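Local coordinates for catechol 2,3-dioxygenase (Rhodococcus sp. dk17, PDB 2WL9), which cleaves the aromatic ring of catechols next to the hydroxyl pair, inserting both atoms of dioxygen at an iron centre, a step of aromatic hydrocarbon catabolism, at the 3-methylcatechol site, the interface of chains B and A and the interface of chains B and C. Numbering follows the deposited sequence. Chains: chain A/B/C, Catechol 2,3-dioxygenase.

Contact 1: the 3-methylcatechol site. Residues chain A 149, 151, 175, 189, 197, 212, 244, 246, 253, 263, 294, 298. With MBD (3-methylcatechol), chain D; FE (Fe (III) ion), chain E.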
# COMPACT_ATOMS: atom_id res chain seq x y z
N HIS A 149 14.46 28.67 -4.05
CA HIS A 149 15.46 29.21 -3.12
C HIS A 149 16.34 30.29 -3.74
O HIS A 149 16.48 30.37 -4.96
CB HIS A 149 16.30 28.10 -2.46
CG HIS A 149 17.30 27.44 -3.36
ND1 HIS A 149 17.25 26.09 -3.64
CD2 HIS A 149 18.39 27.91 -3.99
CE1 HIS A 149 18.26 25.77 -4.43
NE2 HIS A 149 18.97 26.86 -4.66
N ILE A 151 20.10 32.72 -3.20
CA ILE A 151 21.34 33.09 -2.53
C ILE A 151 21.40 34.62 -2.49
O ILE A 151 21.28 35.27 -3.53
CB ILE A 151 22.60 32.53 -3.24
CG1 ILE A 151 22.71 31.02 -3.01
CG2 ILE A 151 23.85 33.25 -2.74
CD1 ILE A 151 24.07 30.43 -3.35
N TYR A 175 29.14 23.48 3.03
CA TYR A 175 30.28 23.28 2.13
C TYR A 175 31.55 23.93 2.67
O TYR A 175 31.49 25.00 3.28
CB TYR A 175 29.99 23.89 0.77
CG TYR A 175 29.23 23.03 -0.22
CD1 TYR A 175 29.90 22.22 -1.12
CD2 TYR A 175 27.84 23.07 -0.27
CE1 TYR A 175 29.21 21.45 -2.05
CE2 TYR A 175 27.14 22.30 -1.18
CZ TYR A 175 27.82 21.50 -2.07
OH TYR A 175 27.13 20.74 -2.98
N PHE A 189 23.48 27.29 4.38
CA PHE A 189 22.20 26.97 3.75
C PHE A 189 21.13 26.74 4.81
O PHE A 189 21.38 26.08 5.83
CB PHE A 189 22.35 25.71 2.90
CG PHE A 189 23.23 25.88 1.71
CD1 PHE A 189 22.69 26.15 0.46
CD2 PHE A 189 24.61 25.78 1.82
CE1 PHE A 189 23.50 26.31 -0.64
CE2 PHE A 189 25.44 25.94 0.71
CZ PHE A 189 24.88 26.21 -0.52
N HIS A 197 16.78 23.72 0.78
CA HIS A 197 16.99 25.02 1.38
C HIS A 197 16.18 26.08 0.67
O HIS A 197 15.91 25.97 -0.53
CB HIS A 197 18.49 25.39 1.45
CG HIS A 197 19.18 25.39 0.12
ND1 HIS A 197 19.49 26.56 -0.55
CD2 HIS A 197 19.67 24.38 -0.64
CE1 HIS A 197 20.12 26.26 -1.67
NE2 HIS A 197 20.24 24.95 -1.75
N HIS A 212 21.28 34.26 -7.31
CA HIS A 212 20.41 33.42 -8.12
C HIS A 212 19.12 33.08 -7.42
O HIS A 212 19.02 33.13 -6.20
CB HIS A 212 21.13 32.15 -8.61
CG HIS A 212 21.21 31.04 -7.60
ND1 HIS A 212 22.31 30.85 -6.79
CD2 HIS A 212 20.34 30.05 -7.30
CE1 HIS A 212 22.11 29.79 -6.02
NE2 HIS A 212 20.92 29.29 -6.30
N HIS A 244 24.57 19.43 -7.21
CA HIS A 244 25.23 19.78 -5.96
C HIS A 244 25.08 18.60 -5.00
O HIS A 244 24.09 17.86 -5.07
CB HIS A 244 24.62 21.04 -5.35
CG HIS A 244 24.86 22.29 -6.13
ND1 HIS A 244 26.11 22.68 -6.56
CD2 HIS A 244 24.01 23.27 -6.53
CE1 HIS A 244 26.02 23.83 -7.20
NE2 HIS A 244 24.75 24.21 -7.19
N ASN A 246 24.60 18.78 -1.78
CA ASN A 246 23.63 19.07 -0.73
C ASN A 246 22.18 18.77 -1.11
O ASN A 246 21.52 17.99 -0.43
CB ASN A 246 23.80 20.49 -0.14
CG ASN A 246 23.59 21.60 -1.16
OD1 ASN A 246 23.70 21.40 -2.36
ND2 ASN A 246 23.30 22.80 -0.66
N TYR A 253 22.65 26.84 -14.37
CA TYR A 253 22.59 28.26 -14.01
C TYR A 253 22.76 29.12 -15.26
O TYR A 253 23.78 29.02 -15.94
CB TYR A 253 23.71 28.62 -13.03
CG TYR A 253 23.58 28.03 -11.64
CD1 TYR A 253 23.23 28.83 -10.55
CD2 TYR A 253 23.84 26.68 -11.41
CE1 TYR A 253 23.13 28.30 -9.28
CE2 TYR A 253 23.73 26.13 -10.14
CZ TYR A 253 23.38 26.95 -9.08
OH TYR A 253 23.27 26.40 -7.82
N GLU A 263 18.22 29.43 -11.84
CA GLU A 263 18.68 28.06 -11.83
C GLU A 263 17.48 27.13 -11.97
O GLU A 263 16.89 26.74 -10.97
CB GLU A 263 19.47 27.80 -10.54
CG GLU A 263 19.97 26.37 -10.33
CD GLU A 263 20.37 26.09 -8.88
OE1 GLU A 263 20.14 26.94 -7.98
OE2 GLU A 263 20.94 25.01 -8.62
N LEU A 294 29.77 33.02 -9.75
CA LEU A 294 29.95 31.59 -9.49
C LEU A 294 31.17 31.05 -10.22
O LEU A 294 31.12 29.99 -10.86
CB LEU A 294 28.68 30.80 -9.84
CG LEU A 294 27.45 31.04 -8.96
CD1 LEU A 294 26.25 30.30 -9.53
CD2 LEU A 294 27.69 30.63 -7.51
N LEU A 298 33.62 23.80 -8.76
CA LEU A 298 32.72 23.09 -7.85
C LEU A 298 33.03 21.60 -7.67
O LEU A 298 32.63 21.00 -6.68
CB LEU A 298 31.26 23.27 -8.28
CG LEU A 298 30.54 24.53 -7.78
CD1 LEU A 298 29.34 24.82 -8.65
CD2 LEU A 298 30.10 24.36 -6.34
CA1 MBD D . 24.70 25.00 -3.52
OA1 MBD D . 23.58 24.55 -2.97
CA2 MBD D . 24.60 26.08 -4.48
OA2 MBD D . 23.40 26.53 -4.76
CA3 MBD D . 25.71 26.56 -5.05
CB3 MBD D . 25.64 27.65 -6.03
CA4 MBD D . 26.92 26.03 -4.75
CA5 MBD D . 27.03 25.01 -3.84
CA6 MBD D . 25.93 24.49 -3.23
FE FE E . 21.09 26.87 -5.93
O HOH W 1 21.07 24.44 -6.00
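In this type I extradiol dioxygenase the substrate 3-methylcatechol (MBD) is almost wholly enclosed beside the facial triad of two histidines and a carboxylate, A:His149, A:His212 and A:Glu263. At its methyl end, CB3 lies against apolar groups, with A:Leu294 CD2 3.9 Å away and A:Ile151 CD1 and the phenol carbon CZ of A:Tyr253 nearby. Next comes the hydroxyl OA2, 2.6 Å from FE, a contact rather long for a bond and to be read with caution, and hydrogen-bonded to A:Tyr253 OH. That phenol oxygen is itself held by A:His244 NE2 at 2.7 Å, so one histidine both positions the tyrosine that bonds the substrate and supports the substrate itself. The A:His244 imidazole lies nearly parallel to the MBD ring, planes 13° apart and centroids 3.5 Å apart. A:Leu298 CD2 borders CA4, while the CA5-CA6 edge of MBD points at the face of the A:Tyr175 ring, planes 89° apart. The second hydroxyl, OA1, receives the amide N-H of A:Asn246 ND2 at 2.9 Å, nearly in the amide plane. A:His197, whose ring is sandwiched between A:His149 and A:Phe189, points NE2 toward OA1 from 3.6 Å. On the metal, water 1 sits opposite A:His212 NE2, at 169°, and is hydrogen-bonded to A:Glu263 OE2 at 2.7 Å.

Contact 2: the interface of chains B and A. Residues chain B 243, 248, 250, 282-283; chain A 137, 220-221, 224-225.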
# COMPACT_ATOMS: atom_id res chain seq x y z
N LYS B 243 16.85 12.84 -24.62
CA LYS B 243 15.79 11.86 -24.50
C LYS B 243 15.10 11.60 -25.83
O LYS B 243 14.62 12.53 -26.48
CB LYS B 243 14.72 12.32 -23.51
CG LYS B 243 15.06 12.12 -22.07
CD LYS B 243 13.78 12.12 -21.25
CE LYS B 243 14.07 12.01 -19.78
NZ LYS B 243 12.84 12.35 -19.01
N GLU B 248 11.97 7.35 -23.69
CA GLU B 248 12.00 8.46 -22.71
C GLU B 248 13.16 8.35 -21.70
O GLU B 248 13.10 8.89 -20.59
CB GLU B 248 10.63 8.65 -22.03
CG GLU B 248 9.51 8.97 -23.03
CD GLU B 248 8.21 9.45 -22.40
OE1 GLU B 248 8.18 9.81 -21.20
OE2 GLU B 248 7.19 9.47 -23.13
N LEU B 250 17.03 8.99 -20.33
CA LEU B 250 18.07 10.02 -20.37
C LEU B 250 19.41 9.38 -20.72
O LEU B 250 19.98 8.64 -19.91
CB LEU B 250 18.17 10.75 -19.03
CG LEU B 250 18.95 12.07 -19.04
CD1 LEU B 250 18.23 13.11 -19.89
CD2 LEU B 250 19.14 12.58 -17.62
N ILE B 282 12.63 14.26 -27.62
CA ILE B 282 12.10 15.22 -26.64
C ILE B 282 13.03 16.41 -26.44
O ILE B 282 12.64 17.55 -26.72
CB ILE B 282 11.75 14.54 -25.27
CG1 ILE B 282 10.91 13.28 -25.49
CG2 ILE B 282 10.99 15.53 -24.35
CD1 ILE B 282 10.65 12.45 -24.21
N PHE B 283 14.25 16.16 -25.97
CA PHE B 283 15.26 17.21 -25.80
C PHE B 283 16.68 16.66 -25.95
O PHE B 283 16.88 15.44 -25.99
CB PHE B 283 15.08 17.95 -24.46
CG PHE B 283 15.29 17.09 -23.24
CD1 PHE B 283 14.20 16.51 -22.59
CD2 PHE B 283 16.57 16.87 -22.73
CE1 PHE B 283 14.39 15.71 -21.46
CE2 PHE B 283 16.76 16.07 -21.60
CZ PHE B 283 15.67 15.49 -20.97
N PHE A 137 5.08 19.94 -19.62
CA PHE A 137 4.82 18.53 -19.32
C PHE A 137 4.18 18.37 -17.94
O PHE A 137 3.32 17.50 -17.74
CB PHE A 137 6.14 17.75 -19.34
CG PHE A 137 6.79 17.69 -20.69
CD1 PHE A 137 7.72 18.65 -21.07
CD2 PHE A 137 6.48 16.67 -21.59
CE1 PHE A 137 8.33 18.61 -22.33
CE2 PHE A 137 7.09 16.62 -22.84
CZ PHE A 137 8.01 17.58 -23.21
N LEU A 220 11.12 16.09 -15.25
CA LEU A 220 12.45 16.28 -15.82
C LEU A 220 12.36 16.90 -17.22
O LEU A 220 13.19 17.72 -17.59
CB LEU A 220 13.23 14.97 -15.86
CG LEU A 220 14.66 14.95 -16.43
CD1 LEU A 220 15.54 16.05 -15.83
CD2 LEU A 220 15.28 13.59 -16.18
N ASP A 221 11.33 16.52 -17.97
CA ASP A 221 11.18 16.98 -19.35
C ASP A 221 11.00 18.49 -19.53
O ASP A 221 11.44 19.05 -20.54
CB ASP A 221 10.08 16.19 -20.05
CG ASP A 221 10.47 14.73 -20.29
OD1 ASP A 221 11.64 14.38 -20.04
OD2 ASP A 221 9.60 13.94 -20.71
N GLY A 224 14.52 19.89 -19.51
CA GLY A 224 15.13 19.68 -20.83
C GLY A 224 14.62 20.67 -21.85
O GLY A 224 15.39 21.20 -22.67
N TYR A 225 13.31 20.93 -21.79
CA TYR A 225 12.66 21.93 -22.63
C TYR A 225 13.25 23.32 -22.38
O TYR A 225 13.59 24.02 -23.33
CB TYR A 225 11.16 21.94 -22.31
CG TYR A 225 10.29 22.69 -23.30
CD1 TYR A 225 9.41 22.00 -24.13
CD2 TYR A 225 10.31 24.09 -23.38
CE1 TYR A 225 8.59 22.67 -25.03
CE2 TYR A 225 9.50 24.77 -24.28
CZ TYR A 225 8.64 24.05 -25.10
OH TYR A 225 7.83 24.70 -25.99
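Two copies of the vicinal-oxygen-chelate fold meet here in a two-fold symmetric interface of the deposited assembly, the start of helix 220-232 in chain A packing on strand 283-284 and the end of strand 242-243 in chain B. A:Asp221, the most buried residue of the patch, keeps CG anti to its carbonyl carbon (chi1 -69°) and offers OD1 to the ammonium of B:Lys243, whose NZ stands 2.6 Å away in a hydrogen-bonded salt bridge. The amine approaches from above the carboxylate plane, and its extended chain crosses the aspartate at about a right angle. The same OD1 lies at the rim of the B:Phe283 ring, in its plane, 3.4 Å from CE1. B:Phe283 takes the crowded position between its backbone N and carbonyl carbon (chi1 64°), which presents one face to chain A: A:Gly224 CA sits 3.6 Å from the ring centroid in a CH-pi contact. B:Lys243 CB, from the same chain, lies over the rim of the opposite face. A:Leu220, CG anti to its backbone N, brings CD2 to 3.9 Å from B:Lys243 NZ, and the two side chains cross obliquely. Beyond the carboxylate, B:Ile282 CG2 touches A:Phe137 CZ at 3.8 Å. B:Glu248 OE1 lies 4.4 Å from A:Asp221 OD2, like charges whose repulsion B:Lys243 may offset.

Contact 3: the interface of chains B and C. Residues chain B 68-71, 102-103, 120-124; chain C 173, 274-277.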
# COMPACT_ATOMS: atom_id res chain seq x y z
N ARG B 68 17.56 -15.10 -24.70
CA ARG B 68 17.17 -16.08 -23.69
C ARG B 68 15.73 -16.59 -23.81
O ARG B 68 14.82 -15.83 -24.14
CB ARG B 68 17.38 -15.48 -22.29
CG ARG B 68 17.25 -16.46 -21.14
CD ARG B 68 17.11 -15.71 -19.83
NE ARG B 68 17.26 -16.58 -18.67
CZ ARG B 68 17.15 -16.18 -17.40
NH1 ARG B 68 16.88 -14.91 -17.13
NH2 ARG B 68 17.30 -17.05 -16.41
N VAL B 69 15.55 -17.88 -23.55
CA VAL B 69 14.22 -18.45 -23.34
C VAL B 69 14.18 -19.05 -21.94
O VAL B 69 15.23 -19.23 -21.31
CB VAL B 69 13.81 -19.48 -24.42
CG1 VAL B 69 13.69 -18.82 -25.78
CG2 VAL B 69 14.78 -20.65 -24.49
N ALA B 70 12.98 -19.33 -21.45
CA ALA B 70 12.79 -19.74 -20.06
C ALA B 70 13.38 -21.11 -19.71
O ALA B 70 13.80 -21.32 -18.57
CB ALA B 70 11.30 -19.70 -19.69
N GLY B 71 13.39 -22.04 -20.67
CA GLY B 71 13.82 -23.40 -20.39
C GLY B 71 13.92 -24.28 -21.62
O GLY B 71 13.63 -23.83 -22.73
N VAL B 102 26.01 -21.64 -20.66
CA VAL B 102 24.56 -21.86 -20.66
C VAL B 102 24.27 -23.36 -20.59
O VAL B 102 25.19 -24.18 -20.72
CB VAL B 102 23.85 -21.24 -21.90
CG1 VAL B 102 24.04 -19.73 -21.94
CG2 VAL B 102 24.32 -21.90 -23.22
N LEU B 103 23.01 -23.72 -20.40
CA LEU B 103 22.63 -25.13 -20.34
C LEU B 103 22.28 -25.74 -21.69
O LEU B 103 22.57 -26.91 -21.93
CB LEU B 103 21.46 -25.33 -19.38
CG LEU B 103 21.70 -25.11 -17.89
CD1 LEU B 103 20.38 -25.35 -17.17
CD2 LEU B 103 22.79 -26.03 -17.35
N TYR B 120 18.95 -21.19 -22.95
CA TYR B 120 18.35 -21.16 -21.61
C TYR B 120 19.41 -21.54 -20.57
O TYR B 120 20.42 -22.17 -20.89
CB TYR B 120 17.15 -22.13 -21.51
CG TYR B 120 17.54 -23.60 -21.46
CD1 TYR B 120 17.79 -24.24 -20.24
CD2 TYR B 120 17.67 -24.34 -22.64
CE1 TYR B 120 18.16 -25.57 -20.20
CE2 TYR B 120 18.04 -25.68 -22.60
CZ TYR B 120 18.29 -26.29 -21.38
OH TYR B 120 18.65 -27.60 -21.34
N GLY B 121 19.15 -21.18 -19.31
CA GLY B 121 20.02 -21.56 -18.20
C GLY B 121 21.38 -20.86 -18.16
O GLY B 121 22.42 -21.53 -18.27
N PRO B 122 21.39 -19.53 -18.00
CA PRO B 122 22.68 -18.85 -17.83
C PRO B 122 23.35 -19.28 -16.54
O PRO B 122 22.66 -19.59 -15.55
CB PRO B 122 22.29 -17.38 -17.72
CG PRO B 122 20.89 -17.41 -17.19
CD PRO B 122 20.26 -18.58 -17.89
N GLN B 123 24.68 -19.32 -16.55
CA GLN B 123 25.47 -19.50 -15.34
C GLN B 123 25.38 -18.22 -14.50
O GLN B 123 25.70 -17.13 -14.97
CB GLN B 123 26.94 -19.81 -15.69
CG GLN B 123 27.89 -19.92 -14.48
CD GLN B 123 29.36 -19.99 -14.87
OE1 GLN B 123 29.72 -20.49 -15.94
NE2 GLN B 123 30.22 -19.49 -14.00
N VAL B 124 24.95 -18.39 -13.26
CA VAL B 124 24.82 -17.28 -12.32
C VAL B 124 25.84 -17.50 -11.19
O VAL B 124 25.92 -18.59 -10.61
CB VAL B 124 23.36 -17.19 -11.78
CG1 VAL B 124 23.17 -15.99 -10.85
CG2 VAL B 124 22.38 -17.12 -12.93
N VAL C 173 18.42 -28.86 -15.14
CA VAL C 173 19.68 -28.86 -14.41
C VAL C 173 19.91 -27.51 -13.74
O VAL C 173 19.72 -26.47 -14.36
CB VAL C 173 20.85 -29.17 -15.36
CG1 VAL C 173 22.19 -28.98 -14.64
CG2 VAL C 173 20.72 -30.59 -15.91
N GLN C 274 12.66 -17.98 -14.96
CA GLN C 274 13.44 -18.57 -16.05
C GLN C 274 14.63 -19.35 -15.52
O GLN C 274 15.21 -18.99 -14.50
CB GLN C 274 13.92 -17.48 -16.99
CG GLN C 274 12.83 -16.53 -17.43
CD GLN C 274 13.31 -15.56 -18.44
OE1 GLN C 274 13.11 -14.35 -18.31
NE2 GLN C 274 13.97 -16.07 -19.48
N GLN C 275 14.98 -20.42 -16.24
CA GLN C 275 15.99 -21.38 -15.80
C GLN C 275 17.36 -20.75 -15.61
O GLN C 275 17.81 -19.98 -16.45
CB GLN C 275 16.06 -22.53 -16.81
CG GLN C 275 16.82 -23.76 -16.35
CD GLN C 275 16.24 -24.38 -15.10
OE1 GLN C 275 15.02 -24.50 -14.94
NE2 GLN C 275 17.13 -24.80 -14.20
N GLU C 276 18.00 -21.09 -14.48
CA GLU C 276 19.35 -20.61 -14.13
C GLU C 276 20.18 -21.81 -13.71
O GLU C 276 19.63 -22.83 -13.29
CB GLU C 276 19.28 -19.64 -12.95
CG GLU C 276 18.75 -18.24 -13.24
CD GLU C 276 18.62 -17.37 -11.98
OE1 GLU C 276 19.13 -17.74 -10.90
OE2 GLU C 276 18.02 -16.28 -12.08
N HIS C 277 21.50 -21.70 -13.80
CA HIS C 277 22.36 -22.73 -13.19
C HIS C 277 23.57 -22.13 -12.45
O HIS C 277 23.91 -20.97 -12.65
CB HIS C 277 22.77 -23.83 -14.20
CG HIS C 277 23.95 -23.48 -15.06
ND1 HIS C 277 23.82 -22.80 -16.26
CD2 HIS C 277 25.27 -23.73 -14.91
CE1 HIS C 277 25.02 -22.65 -16.80
NE2 HIS C 277 25.91 -23.20 -16.00
O HOH W 2 16.84 -19.38 -19.13
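Backbone hydrogen bonds dominate this junction, where C:Gln274 to C:His277 run beside three segments of chain B in the deposited assembly. C:Gln275 N donates to B:Ala70 O at 2.8 Å, in the carbonyl plane. Farther along, C:His277 N reaches B:Pro122 O and B:Val124 N meets C:His277 O nearly along the C=O axis, so B:Gln123 and C:His277 form a parallel beta bridge. Among side-chain bonds, C:His277 ND1 donates to B:Gly121 O at 2.8 Å, the oxygen lying in the imidazole plane while the donor stands above the carbonyl plane. B:Arg68, extended from CG to NE with CG anti to its backbone N (chi1 -170°), gives NH2 to C:Gln275 O at 3.0 Å. Water 2 adds a bridge to that carbonyl from B:Arg68 NE, B:Val69 O and B:Gly121 N. Packing contacts complete the set: the guanidinium stacks on the C:Gln274 amide, planes 29° apart, with C:Gln274 CB over its centre. The C:His277 ring is clamped, B:Leu103 CD2 over one face and B:Gln123 CA over the other, each 3.8 Å from its centroid. Chain B contributes the end of strand 61-68 and the turn after it, the loop following strand 115-120, and the loop before strand 104-109; chain C, the loop between strands 261-266 and 283-284.

Contacts 1 and 2 lie close, their C-alpha centres about 23 Å apart, whereas contact 3 is about 50 Å from contact 1 and 37 Å from contact 2. A:Tyr253 in contact 1 and B:Leu250 in contact 2 lie on the same strand, 250-255, of their respective copies, and the 242-246 stretch supplies a lysine to the interface and the stacking histidine to the substrate. Contact 2 could therefore steady the pocket of the chain giving the lysine and, by the two-fold, that of its partner. Chain B joins A by one surface and C by another, so both interfaces could build up the eight-chain assembly.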